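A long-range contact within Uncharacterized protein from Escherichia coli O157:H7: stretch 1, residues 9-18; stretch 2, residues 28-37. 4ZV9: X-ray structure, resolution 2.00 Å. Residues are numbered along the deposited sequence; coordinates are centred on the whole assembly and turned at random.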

ATOM      1  N   ASP A   9      -2.239 -21.422  -1.337  1.00 24.80           N
ATOM      2  CA  ASP A   9      -1.171 -21.527  -2.341  1.00 26.63           C
ATOM      3  C   ASP A   9       0.136 -21.963  -1.671  1.00 27.17           C
ATOM      4  O   ASP A   9       0.636 -21.290  -0.770  1.00 27.84           O
ATOM      5  CB  ASP A   9      -1.006 -20.189  -3.071  1.00 26.42           C
ATOM      6  CG  ASP A   9      -0.047 -20.277  -4.251  1.00 28.69           C
ATOM      7  OD1 ASP A   9       1.018 -20.907  -4.103  1.00 28.20           O
ATOM      8  OD2 ASP A   9      -0.345 -19.676  -5.308  1.00 28.61           O
ATOM      9  N   PRO A  10       0.697 -23.103  -2.092  1.00 29.83           N
ATOM     10  CA  PRO A  10       1.903 -23.601  -1.403  1.00 30.92           C
ATOM     11  C   PRO A  10       3.154 -22.731  -1.545  1.00 29.78           C
ATOM     12  O   PRO A  10       4.144 -22.968  -0.848  1.00 29.50           O
ATOM     13  CB  PRO A  10       2.132 -24.994  -2.019  1.00 33.34           C
ATOM     14  CG  PRO A  10       1.318 -25.037  -3.263  1.00 34.30           C
ATOM     15  CD  PRO A  10       0.195 -24.048  -3.108  1.00 32.98           C
ATOM     16  N   GLU A  11       3.129 -21.755  -2.446  1.00 29.81           N
ATOM     17  CA  GLU A  11       4.287 -20.883  -2.634  1.00 30.94           C
ATOM     18  C   GLU A  11       4.306 -19.708  -1.669  1.00 28.56           C
ATOM     19  O   GLU A  11       5.257 -18.927  -1.666  1.00 28.52           O
ATOM     20  CB  GLU A  11       4.364 -20.394  -4.078  1.00 33.67           C
ATOM     21  CG  GLU A  11       4.642 -21.531  -5.049  1.00 36.44           C
ATOM     22  CD  GLU A  11       4.847 -21.065  -6.464  1.00 39.60           C
ATOM     23  OE1 GLU A  11       4.536 -19.890  -6.768  1.00 39.94           O
ATOM     24  OE2 GLU A  11       5.314 -21.892  -7.285  1.00 43.36           O
ATOM     25  N   ILE A  12       3.288 -19.586  -0.830  1.00 26.11           N
ATOM     26  CA  ILE A  12       3.261 -18.503   0.156  1.00 25.81           C
ATOM     27  C   ILE A  12       2.956 -19.042   1.543  1.00 25.34           C
ATOM     28  O   ILE A  12       2.445 -20.158   1.684  1.00 24.31           O
ATOM     29  CB  ILE A  12       2.292 -17.366  -0.235  1.00 25.56           C
ATOM     30  CG1 ILE A  12       0.828 -17.830  -0.329  1.00 25.91           C
ATOM     31  CG2 ILE A  12       2.701 -16.762  -1.568  1.00 26.03           C
ATOM     32  CD1 ILE A  12       0.031 -17.704   0.945  1.00 26.11           C
ATOM     33  N   PHE A  13       3.367 -18.286   2.560  1.00 23.58           N
ATOM     34  CA  PHE A  13       3.087 -18.627   3.929  1.00 23.04           C
ATOM     35  C   PHE A  13       2.469 -17.397   4.583  1.00 22.51           C
ATOM     36  O   PHE A  13       3.143 -16.378   4.754  1.00 19.94           O
ATOM     37  CB  PHE A  13       4.337 -19.070   4.688  1.00 24.81           C
ATOM     38  CG  PHE A  13       4.083 -19.290   6.149  1.00 26.22           C
ATOM     39  CD1 PHE A  13       3.347 -20.386   6.573  1.00 27.56           C
ATOM     40  CD2 PHE A  13       4.503 -18.374   7.094  1.00 28.80           C
ATOM     41  CE1 PHE A  13       3.094 -20.593   7.921  1.00 29.96           C
ATOM     42  CE2 PHE A  13       4.234 -18.569   8.452  1.00 29.58           C
ATOM     43  CZ  PHE A  13       3.531 -19.679   8.860  1.00 29.49           C
ATOM     44  N   ALA A  14       1.206 -17.516   4.996  1.00 19.68           N
ATOM     45  CA  ALA A  14       0.459 -16.403   5.580  1.00 20.09           C
ATOM     46  C   ALA A  14       0.063 -16.629   7.038  1.00 19.61           C
ATOM     47  O   ALA A  14      -0.312 -17.735   7.408  1.00 19.47           O
ATOM     48  CB  ALA A  14      -0.809 -16.161   4.769  1.00 21.31           C
ATOM     49  N   GLU A  15       0.176 -15.586   7.851  1.00 19.58           N
ATOM     50  CA  GLU A  15      -0.226 -15.657   9.249  1.00 22.11           C
ATOM     51  C   GLU A  15      -0.563 -14.278   9.756  1.00 22.42           C
ATOM     52  O   GLU A  15      -0.030 -13.289   9.249  1.00 21.71           O
ATOM     53  CB  GLU A  15       0.859 -16.295  10.145  1.00 25.39           C
ATOM     54  CG  GLU A  15       2.130 -15.472  10.277  1.00 29.98           C
ATOM     55  CD  GLU A  15       3.213 -16.136  11.114  1.00 35.63           C
ATOM     56  OE1 GLU A  15       2.899 -17.045  11.916  1.00 36.74           O
ATOM     57  OE2 GLU A  15       4.384 -15.727  10.959  1.00 43.68           O
ATOM     58  N   TYR A  16      -1.445 -14.210  10.753  1.00 21.76           N
ATOM     59  CA  TYR A  16      -1.735 -12.934  11.415  1.00 21.35           C
ATOM     60  C   TYR A  16      -0.714 -12.765  12.505  1.00 22.07           C
ATOM     61  O   TYR A  16      -0.314 -13.738  13.157  1.00 21.41           O
ATOM     62  CB  TYR A  16      -3.156 -12.896  11.984  1.00 21.45           C
ATOM     63  CG  TYR A  16      -4.201 -12.911  10.905  1.00 20.90           C
ATOM     64  CD1 TYR A  16      -4.508 -11.753  10.190  1.00 20.62           C
ATOM     65  CD2 TYR A  16      -4.880 -14.080  10.586  1.00 21.58           C
ATOM     66  CE1 TYR A  16      -5.461 -11.766   9.188  1.00 21.03           C
ATOM     67  CE2 TYR A  16      -5.832 -14.103   9.590  1.00 21.97           C
ATOM     68  CZ  TYR A  16      -6.091 -12.947   8.864  1.00 23.00           C
ATOM     69  OH  TYR A  16      -7.021 -12.995   7.873  1.00 23.07           O
ATOM     70  N   ILE A  17      -0.256 -11.536  12.686  1.00 23.20           N
ATOM     71  CA  ILE A  17       0.711 -11.218  13.711  1.00 24.75           C
ATOM     72  C   ILE A  17       0.259  -9.955  14.401  1.00 25.73           C
ATOM     73  O   ILE A  17      -0.728  -9.334  13.993  1.00 24.07           O
ATOM     74  CB  ILE A  17       2.117 -10.943  13.126  1.00 26.59           C
ATOM     75  CG1 ILE A  17       2.116  -9.694  12.228  1.00 25.33           C
ATOM     76  CG2 ILE A  17       2.636 -12.155  12.369  1.00 27.81           C
ATOM     77  CD1 ILE A  17       3.510  -9.158  11.955  1.00 24.04           C
ATOM     78  N   THR A  18       0.978  -9.576  15.441  1.00 27.13           N
ATOM     79  CA  THR A  18       0.766  -8.269  16.053  1.00 30.21           C
ATOM     80  C   THR A  18       2.122  -7.576  16.052  1.00 29.48           C
ATOM     81  O   THR A  18       3.148  -8.241  16.120  1.00 27.63           O
ATOM     82  CB  THR A  18       0.207  -8.337  17.484  1.00 34.56           C
ATOM     83  OG1 THR A  18       1.190  -8.870  18.362  1.00 38.26           O
ATOM     84  CG2 THR A  18      -1.047  -9.209  17.552  1.00 35.90           C
ATOM     85  N   VAL A  28      -0.795  -3.711  17.237  1.00 31.80           N
ATOM     86  CA  VAL A  28      -1.636  -3.750  16.057  1.00 28.77           C
ATOM     87  C   VAL A  28      -1.549  -5.093  15.312  1.00 28.37           C
ATOM     88  O   VAL A  28      -0.466  -5.618  15.074  1.00 28.33           O
ATOM     89  CB  VAL A  28      -1.239  -2.637  15.081  1.00 28.40           C
ATOM     90  CG1 VAL A  28      -2.125  -2.640  13.842  1.00 26.40           C
ATOM     91  CG2 VAL A  28      -1.313  -1.278  15.774  1.00 29.04           C
ATOM     92  N   ARG A  29      -2.708  -5.609  14.925  1.00 26.09           N
ATOM     93  CA  ARG A  29      -2.801  -6.858  14.180  1.00 25.91           C
ATOM     94  C   ARG A  29      -2.535  -6.599  12.703  1.00 23.77           C
ATOM     95  O   ARG A  29      -2.980  -5.584  12.157  1.00 25.54           O
ATOM     96  CB  ARG A  29      -4.206  -7.410  14.361  1.00 27.10           C
ATOM     97  CG  ARG A  29      -4.623  -8.564  13.461  1.00 29.19           C
ATOM     98  CD  ARG A  29      -6.029  -9.004  13.849  1.00 32.41           C
ATOM     99  NE  ARG A  29      -6.675  -9.895  12.884  1.00 33.66           N
ATOM    100  CZ  ARG A  29      -6.681 -11.229  12.962  1.00 32.51           C
ATOM    101  NH1 ARG A  29      -6.042 -11.865  13.928  1.00 33.71           N
ATOM    102  NH2 ARG A  29      -7.326 -11.933  12.042  1.00 32.10           N
ATOM    103  N   GLY A  30      -1.825  -7.517  12.062  1.00 21.76           N
ATOM    104  CA  GLY A  30      -1.543  -7.435  10.642  1.00 21.79           C
ATOM    105  C   GLY A  30      -1.470  -8.813   9.996  1.00 22.30           C
ATOM    106  O   GLY A  30      -1.212  -9.808  10.674  1.00 23.00           O
ATOM    107  N   TYR A  31      -1.733  -8.857   8.696  1.00 19.71           N
ATOM    108  CA  TYR A  31      -1.642 -10.066   7.896  1.00 19.21           C
ATOM    109  C   TYR A  31      -0.265 -10.079   7.238  1.00 20.65           C
ATOM    110  O   TYR A  31       0.051  -9.209   6.399  1.00 20.15           O
ATOM    111  CB  TYR A  31      -2.755 -10.045   6.857  1.00 18.56           C
ATOM    112  CG  TYR A  31      -2.913 -11.286   5.995  1.00 19.14           C
ATOM    113  CD1 TYR A  31      -3.226 -12.520   6.553  1.00 18.80           C
ATOM    114  CD2 TYR A  31      -2.849 -11.194   4.607  1.00 18.85           C
ATOM    115  CE1 TYR A  31      -3.447 -13.629   5.746  1.00 20.06           C
ATOM    116  CE2 TYR A  31      -3.073 -12.298   3.800  1.00 18.76           C
ATOM    117  CZ  TYR A  31      -3.340 -13.506   4.361  1.00 19.03           C
ATOM    118  OH  TYR A  31      -3.548 -14.597   3.537  1.00 21.11           O
ATOM    119  N   LEU A  32       0.586 -11.003   7.664  1.00 19.84           N
ATOM    120  CA  LEU A  32       1.946 -11.107   7.165  1.00 21.93           C
ATOM    121  C   LEU A  32       2.048 -12.289   6.194  1.00 22.56           C
ATOM    122  O   LEU A  32       1.725 -13.415   6.579  1.00 21.28           O
ATOM    123  CB  LEU A  32       2.903 -11.348   8.339  1.00 23.47           C
ATOM    124  CG  LEU A  32       4.408 -11.468   8.034  1.00 27.00           C
ATOM    125  CD1 LEU A  32       4.974 -10.119   7.653  1.00 27.14           C
ATOM    126  CD2 LEU A  32       5.149 -11.989   9.262  1.00 28.10           C
ATOM    127  N   VAL A  33       2.517 -12.047   4.963  1.00 20.62           N
ATOM    128  CA  VAL A  33       2.670 -13.120   3.991  1.00 21.78           C
ATOM    129  C   VAL A  33       4.098 -13.151   3.457  1.00 23.53           C
ATOM    130  O   VAL A  33       4.610 -12.125   3.012  1.00 23.91           O
ATOM    131  CB  VAL A  33       1.712 -12.981   2.790  1.00 22.18           C
ATOM    132  CG1 VAL A  33       1.653 -14.302   2.027  1.00 23.36           C
ATOM    133  CG2 VAL A  33       0.312 -12.604   3.248  1.00 22.43           C
ATOM    134  N   LYS A  34       4.727 -14.329   3.479  1.00 24.27           N
ATOM    135  CA  LYS A  34       6.104 -14.511   3.009  1.00 26.06           C
ATOM    136  C   LYS A  34       6.158 -15.523   1.878  1.00 26.37           C
ATOM    137  O   LYS A  34       5.292 -16.402   1.796  1.00 23.72           O
ATOM    138  CB  LYS A  34       6.963 -15.124   4.112  1.00 27.44           C
ATOM    139  CG  LYS A  34       7.011 -14.375   5.412  1.00 31.10           C
ATOM    140  CD  LYS A  34       7.673 -15.219   6.493  1.00 32.70           C
ATOM    141  CE  LYS A  34       7.730 -14.435   7.789  1.00 35.18           C
ATOM    142  NZ  LYS A  34       8.169 -15.253   8.947  1.00 34.54           N
ATOM    143  N   PRO A  35       7.192 -15.439   1.023  1.00 26.33           N
ATOM    144  CA  PRO A  35       7.421 -16.513   0.070  1.00 28.90           C
ATOM    145  C   PRO A  35       7.709 -17.779   0.887  1.00 30.51           C
ATOM    146  O   PRO A  35       8.435 -17.706   1.882  1.00 30.48           O
ATOM    147  CB  PRO A  35       8.684 -16.061  -0.696  1.00 31.47           C
ATOM    148  CG  PRO A  35       8.733 -14.585  -0.523  1.00 30.51           C
ATOM    149  CD  PRO A  35       8.109 -14.304   0.823  1.00 29.80           C
ATOM    150  N   ALA A  36       7.116 -18.908   0.515  1.00 32.94           N
ATOM    151  CA  ALA A  36       7.282 -20.149   1.281  1.00 37.25           C
ATOM    152  C   ALA A  36       8.720 -20.660   1.268  1.00 43.78           C
ATOM    153  O   ALA A  36       9.196 -21.228   2.251  1.00 41.81           O
ATOM    154  CB  ALA A  36       6.347 -21.226   0.762  1.00 38.50           C
ATOM    155  N   LYS A  37       9.399 -20.482   0.147  1.00 51.55           N
ATOM    156  CA  LYS A  37      10.775 -20.915   0.009  1.00 64.59           C
ATOM    157  C   LYS A  37      11.698 -19.703   0.017  1.00 67.86           C
ATOM    158  O   LYS A  37      11.860 -19.035  -1.004  1.00 66.46           O
ATOM    159  CB  LYS A  37      10.933 -21.700  -1.298  1.00 69.48           C
ATOM    160  CG  LYS A  37      12.354 -22.162  -1.544  1.00 80.00           C
ATOM    161  CD  LYS A  37      12.484 -22.998  -2.802  1.00 84.90           C
ATOM    162  CE  LYS A  37      13.948 -23.229  -3.141  1.00 93.58           C
ATOM    163  NZ  LYS A  37      14.110 -24.045  -4.373  1.00 97.78           N
TER
HETATM  164  O   HOH W   1       3.945 -15.119   7.043  1.00 30.86           O

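The two stretches pair as antiparallel strands, and backbone hydrogen bonds account for most of the polar pairing between them. Three residue pairs bond reciprocally: Phe13 N to Lys34 O (2.8 Å) and Lys34 N to Phe13 O (2.9 Å); Glu15 N to Leu32 O (3.0 Å) and Leu32 N to Glu15 O (2.8 Å); Ile17 N to Gly30 O (2.8 Å) and Gly30 N to Ile17 O (2.9 Å). Beyond them, Ala36 N donates to Glu11 O (2.9 Å), extending the ladder to the type I turn of Asp9 to Ile12, where Asp9 OD1 accepts from Glu11 N (2.8 Å). One water donates to both Phe13 O (2.7 Å) and Leu32 O (2.8 Å), giving each of these carbonyls a second donor.

On the face carrying Tyr16, the guanidinium of Arg29 lies flat on the tyrosine ring, with Arg29 NH2 3.4 Å from Tyr16 CD1, a cation-pi arrangement. Tyr31 covers the opposite ring face, its CD1 3.5 Å from Tyr16 CE1. The small Ala14 fits beside Tyr31 and Val33.

On the other face, Ile17 CG2 meets Leu32 CD2 at 4.0 Å, an apolar contact that helps bury Leu32. Glu15 OE2 and Lys34 NZ, 4.3 Å apart, are complementary in charge but beyond salt-bridge range; Lys34 NZ is hydrogen-bonded elsewhere in the structure.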